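Local coordinates for protein possible galactose mutarotase (Streptomyces platensis subsp. rosaceus, PDB 4RNL) that is of unknown function but, as a member of the aldose 1-epimerase family, may interconvert the alpha and beta anomers of galactose or a related sugar, at residues M56-A68 with L291-G304. Residues are numbered along the deposited sequence; the frame is centred on the assembly and turned at random. Where two conformers were deposited one is given.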
loop_
_atom_site.group_PDB
_atom_site.type_symbol
_atom_site.label_atom_id
_atom_site.label_comp_id
_atom_site.label_asym_id
_atom_site.label_seq_id
_atom_site.Cartn_x
_atom_site.Cartn_y
_atom_site.Cartn_z
HETATM N N MSE A 56 0.921 14.902 -21.300
HETATM C CA MSE A 56 -0.282 14.101 -21.534
HETATM C C MSE A 56 -0.675 13.249 -20.335
HETATM O O MSE A 56 0.116 12.463 -19.818
HETATM C CB MSE A 56 -0.117 13.207 -22.765
HETATM C CG MSE A 56 -1.359 12.377 -23.087
HETATM SE SE MSE A 56 -2.905 13.428 -23.676
HETATM C CE MSE A 56 -4.227 11.998 -23.807
ATOM N N ARG A 57 -1.916 13.408 -19.884
ATOM C CA ARG A 57 -2.407 12.644 -18.741
ATOM C C ARG A 57 -2.558 11.152 -19.075
ATOM O O ARG A 57 -2.980 10.796 -20.175
ATOM C CB ARG A 57 -3.746 13.230 -18.275
ATOM C CG ARG A 57 -4.399 12.489 -17.127
ATOM C CD ARG A 57 -5.581 13.292 -16.566
ATOM N NE ARG A 57 -5.158 14.282 -15.569
ATOM C CZ ARG A 57 -5.986 14.951 -14.769
ATOM N NH1 ARG A 57 -7.296 14.753 -14.846
ATOM N NH2 ARG A 57 -5.502 15.820 -13.886
ATOM N N GLY A 58 -2.199 10.283 -18.133
ATOM C CA GLY A 58 -2.378 8.851 -18.314
ATOM C C GLY A 58 -2.644 8.162 -16.991
ATOM O O GLY A 58 -2.158 8.614 -15.947
ATOM N N GLN A 59 -3.415 7.077 -17.024
ATOM C CA GLN A 59 -3.802 6.359 -15.796
ATOM C C GLN A 59 -2.727 5.339 -15.471
ATOM O O GLN A 59 -2.348 4.544 -16.338
ATOM C CB GLN A 59 -5.151 5.661 -15.999
ATOM C CG GLN A 59 -5.929 5.407 -14.698
ATOM C CD GLN A 59 -5.262 4.366 -13.814
ATOM O OE1 GLN A 59 -5.006 4.610 -12.631
ATOM N NE2 GLN A 59 -4.971 3.197 -14.388
ATOM N N LEU A 60 -2.240 5.356 -14.229
ATOM C CA LEU A 60 -1.038 4.610 -13.868
ATOM C C LEU A 60 -1.266 3.448 -12.902
ATOM O O LEU A 60 -0.425 2.557 -12.798
ATOM C CB LEU A 60 -0.001 5.556 -13.239
ATOM C CG LEU A 60 0.231 6.904 -13.945
ATOM C CD1 LEU A 60 1.294 7.708 -13.198
ATOM C CD2 LEU A 60 0.655 6.690 -15.393
ATOM N N ALA A 61 -2.372 3.456 -12.167
ATOM C CA ALA A 61 -2.543 2.431 -11.122
ATOM C C ALA A 61 -3.189 1.149 -11.657
ATOM O O ALA A 61 -4.097 1.215 -12.480
ATOM C CB ALA A 61 -3.356 2.994 -9.956
ATOM N N LEU A 62 -2.723 -0.017 -11.201
ATOM C CA LEU A 62 -3.421 -1.255 -11.536
ATOM C C LEU A 62 -4.752 -1.245 -10.803
ATOM O O LEU A 62 -4.816 -0.938 -9.612
ATOM C CB LEU A 62 -2.613 -2.498 -11.132
ATOM C CG LEU A 62 -1.234 -2.689 -11.771
ATOM C CD1 LEU A 62 -0.730 -4.108 -11.526
ATOM C CD2 LEU A 62 -1.253 -2.370 -13.266
ATOM N N GLY A 63 -5.826 -1.561 -11.509
ATOM C CA GLY A 63 -7.134 -1.531 -10.883
ATOM C C GLY A 63 -8.215 -1.991 -11.837
ATOM O O GLY A 63 -7.931 -2.551 -12.897
ATOM N N PHE A 64 -9.463 -1.729 -11.468
ATOM C CA PHE A 64 -10.597 -2.127 -12.292
ATOM C C PHE A 64 -11.510 -0.937 -12.503
ATOM O O PHE A 64 -11.545 -0.015 -11.678
ATOM C CB PHE A 64 -11.399 -3.226 -11.600
ATOM C CG PHE A 64 -10.602 -4.460 -11.280
ATOM C CD1 PHE A 64 -10.126 -5.278 -12.298
ATOM C CD2 PHE A 64 -10.363 -4.821 -9.956
ATOM C CE1 PHE A 64 -9.407 -6.427 -12.003
ATOM C CE2 PHE A 64 -9.641 -5.967 -9.651
ATOM C CZ PHE A 64 -9.167 -6.774 -10.676
ATOM N N ALA A 65 -12.259 -0.979 -13.601
ATOM C CA ALA A 65 -13.211 0.071 -13.937
ATOM C C ALA A 65 -14.434 0.017 -13.032
ATOM O O ALA A 65 -15.107 1.031 -12.833
ATOM C CB ALA A 65 -13.630 -0.047 -15.400
ATOM N N ASP A 66 -14.712 -1.161 -12.477
ATOM C CA ASP A 66 -15.984 -1.398 -11.801
ATOM C C ASP A 66 -15.837 -2.014 -10.413
ATOM O O ASP A 66 -14.880 -2.736 -10.143
ATOM C CB ASP A 66 -16.855 -2.316 -12.657
ATOM C CG ASP A 66 -16.258 -3.702 -12.805
ATOM O OD1 ASP A 66 -15.077 -3.805 -13.208
ATOM O OD2 ASP A 66 -16.971 -4.689 -12.507
ATOM N N LEU A 67 -16.809 -1.751 -9.545
ATOM C CA LEU A 67 -16.784 -2.261 -8.179
ATOM C C LEU A 67 -16.823 -3.790 -8.123
ATOM O O LEU A 67 -16.108 -4.401 -7.332
ATOM C CB LEU A 67 -17.950 -1.679 -7.374
ATOM C CG LEU A 67 -18.063 -2.161 -5.926
ATOM C CD1 LEU A 67 -16.812 -1.772 -5.150
ATOM C CD2 LEU A 67 -19.320 -1.592 -5.262
ATOM N N ALA A 68 -17.652 -4.393 -8.970
ATOM C CA ALA A 68 -17.836 -5.846 -8.985
ATOM C C ALA A 68 -16.520 -6.603 -9.139
ATOM O O ALA A 68 -16.325 -7.654 -8.525
ATOM C CB ALA A 68 -18.809 -6.250 -10.084
ATOM N N LEU A 291 -7.316 -11.040 -15.863
ATOM C CA LEU A 291 -8.071 -9.891 -15.358
ATOM C C LEU A 291 -7.855 -8.689 -16.262
ATOM O O LEU A 291 -6.714 -8.344 -16.575
ATOM C CB LEU A 291 -7.621 -9.540 -13.938
ATOM C CG LEU A 291 -7.765 -10.654 -12.900
ATOM C CD1 LEU A 291 -7.196 -10.216 -11.560
ATOM C CD2 LEU A 291 -9.218 -11.034 -12.765
ATOM N N THR A 292 -8.944 -8.056 -16.684
ATOM C CA THR A 292 -8.850 -6.869 -17.535
ATOM C C THR A 292 -8.908 -5.613 -16.682
ATOM O O THR A 292 -9.890 -5.389 -15.966
ATOM C CB THR A 292 -9.975 -6.843 -18.576
ATOM O OG1 THR A 292 -9.801 -7.943 -19.484
ATOM C CG2 THR A 292 -9.954 -5.532 -19.362
ATOM N N GLY A 293 -7.859 -4.792 -16.763
ATOM C CA GLY A 293 -7.736 -3.618 -15.911
ATOM C C GLY A 293 -8.468 -2.400 -16.435
ATOM O O GLY A 293 -9.157 -2.478 -17.458
ATOM N N THR A 294 -8.315 -1.265 -15.752
ATOM C CA THR A 294 -9.127 -0.095 -16.085
ATOM C C THR A 294 -8.887 0.411 -17.490
ATOM O O THR A 294 -9.805 0.895 -18.140
ATOM C CB THR A 294 -8.944 1.068 -15.097
ATOM O OG1 THR A 294 -7.800 1.845 -15.461
ATOM C CG2 THR A 294 -8.763 0.532 -13.744
ATOM N N SER A 295 -7.657 0.290 -17.975
ATOM C CA SER A 295 -7.377 0.743 -19.337
ATOM C C SER A 295 -7.743 -0.293 -20.402
ATOM O O SER A 295 -7.413 -0.120 -21.577
ATOM C CB SER A 295 -5.930 1.220 -19.483
ATOM O OG SER A 295 -5.705 2.347 -18.652
ATOM N N GLY A 296 -8.439 -1.353 -19.996
ATOM C CA GLY A 296 -8.977 -2.325 -20.945
ATOM C C GLY A 296 -8.003 -3.386 -21.440
ATOM O O GLY A 296 -8.292 -4.108 -22.403
ATOM N N VAL A 297 -6.859 -3.493 -20.772
ATOM C CA VAL A 297 -5.813 -4.431 -21.152
ATOM C C VAL A 297 -5.667 -5.457 -20.038
ATOM O O VAL A 297 -5.629 -5.088 -18.870
ATOM C CB VAL A 297 -4.464 -3.694 -21.341
ATOM C CG1 VAL A 297 -3.357 -4.679 -21.669
ATOM C CG2 VAL A 297 -4.577 -2.638 -22.431
ATOM N N PRO A 298 -5.613 -6.749 -20.393
ATOM C CA PRO A 298 -5.376 -7.775 -19.367
ATOM C C PRO A 298 -3.996 -7.649 -18.734
ATOM O O PRO A 298 -3.011 -7.395 -19.440
ATOM C CB PRO A 298 -5.497 -9.100 -20.139
ATOM C CG PRO A 298 -5.385 -8.732 -21.595
ATOM C CD PRO A 298 -5.918 -7.330 -21.713
ATOM N N TYR A 299 -3.926 -7.823 -17.416
ATOM C CA TYR A 299 -2.678 -7.642 -16.675
ATOM C C TYR A 299 -1.849 -8.927 -16.656
ATOM O O TYR A 299 -2.305 -9.956 -16.152
ATOM C CB TYR A 299 -2.981 -7.233 -15.226
ATOM C CG TYR A 299 -3.547 -5.835 -15.042
ATOM C CD1 TYR A 299 -3.185 -4.792 -15.887
ATOM C CD2 TYR A 299 -4.430 -5.561 -14.007
ATOM C CE1 TYR A 299 -3.697 -3.516 -15.714
ATOM C CE2 TYR A 299 -4.950 -4.292 -13.820
ATOM C CZ TYR A 299 -4.578 -3.275 -14.674
ATOM O OH TYR A 299 -5.099 -2.014 -14.483
ATOM N N GLY A 300 -0.633 -8.868 -17.195
ATOM C CA GLY A 300 0.298 -9.985 -17.102
ATOM C C GLY A 300 1.230 -9.799 -15.914
ATOM O O GLY A 300 1.132 -8.802 -15.202
ATOM N N PRO A 301 2.138 -10.765 -15.682
ATOM C CA PRO A 301 3.091 -10.620 -14.574
ATOM C C PRO A 301 3.898 -9.334 -14.728
ATOM O O PRO A 301 4.244 -8.969 -15.858
ATOM C CB PRO A 301 3.993 -11.859 -14.715
ATOM C CG PRO A 301 3.799 -12.323 -16.144
ATOM C CD PRO A 301 2.368 -11.990 -16.465
ATOM N N ALA A 302 4.129 -8.641 -13.615
ATOM C CA ALA A 302 4.871 -7.377 -13.587
ATOM C C ALA A 302 4.171 -6.219 -14.310
ATOM O O ALA A 302 4.819 -5.258 -14.726
ATOM C CB ALA A 302 6.301 -7.567 -14.103
ATOM N N ALA A 303 2.849 -6.291 -14.424
ATOM C CA ALA A 303 2.089 -5.220 -15.088
ATOM C C ALA A 303 2.234 -3.918 -14.323
ATOM O O ALA A 303 2.136 -2.837 -14.902
ATOM C CB ALA A 303 0.616 -5.602 -15.213
ATOM N N GLY A 304 2.475 -4.028 -13.019
ATOM C CA GLY A 304 2.705 -2.875 -12.161
ATOM C C GLY A 304 3.572 -3.263 -10.976
ATOM O O GLY A 304 3.809 -4.452 -10.748
HETATM O O HOH W 1 -11.757 -3.215 -15.574
#
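Y299 and L62 lie alongside each other, their side chains running in opposed directions, where two loops of the beta-sandwich fold of the galactose mutarotase family meet. Residues 60-66 follow the edge strand 57-59; residues 291-304 belong to the connection between strands 278-282 and 305-310. L62 lays CD2 over one ring face of Y299 in a CH-pi contact, 3.9 Å from the centroid and 22° off the normal, while G293 N lies above the rim of the opposite face. The second methyl of L62, CD1, rests 3.5 Å from G304 N, with A303 CB farther off at 4.2 Å. Held between these neighbours, the phenol delivers OH to the backbone: G63 N donates to Y299 OH over 3.1 Å, nearly straight at 164°, and D190 engages the same hydroxyl from outside the pair. A phenylalanine in place of Y299 would probably keep the L62 contact but leave G63 N and D190 without their shared hydroxyl. Next along, T294 turns CG2 onto the peptide between G63 and F64, 3.3 Å from F64 N, and its own N gives G63 O a weak bond. The Q59 chain kinks at its CB-CG bond (chi2 -69°) and folds its amide back on A61: OE1 takes A61 N and NE2 donates to A61 O, a two-bond clasp that fixes the amide's rotation. The F64 ring presents its edge to the other loop: CZ meets L291 CD1, and CD1 of F64 faces T292 O, which lies in the ring plane. Beside it, one water bridges the loops, accepting from A65 N at 3.0 Å and donating to T292 O at 2.9 Å.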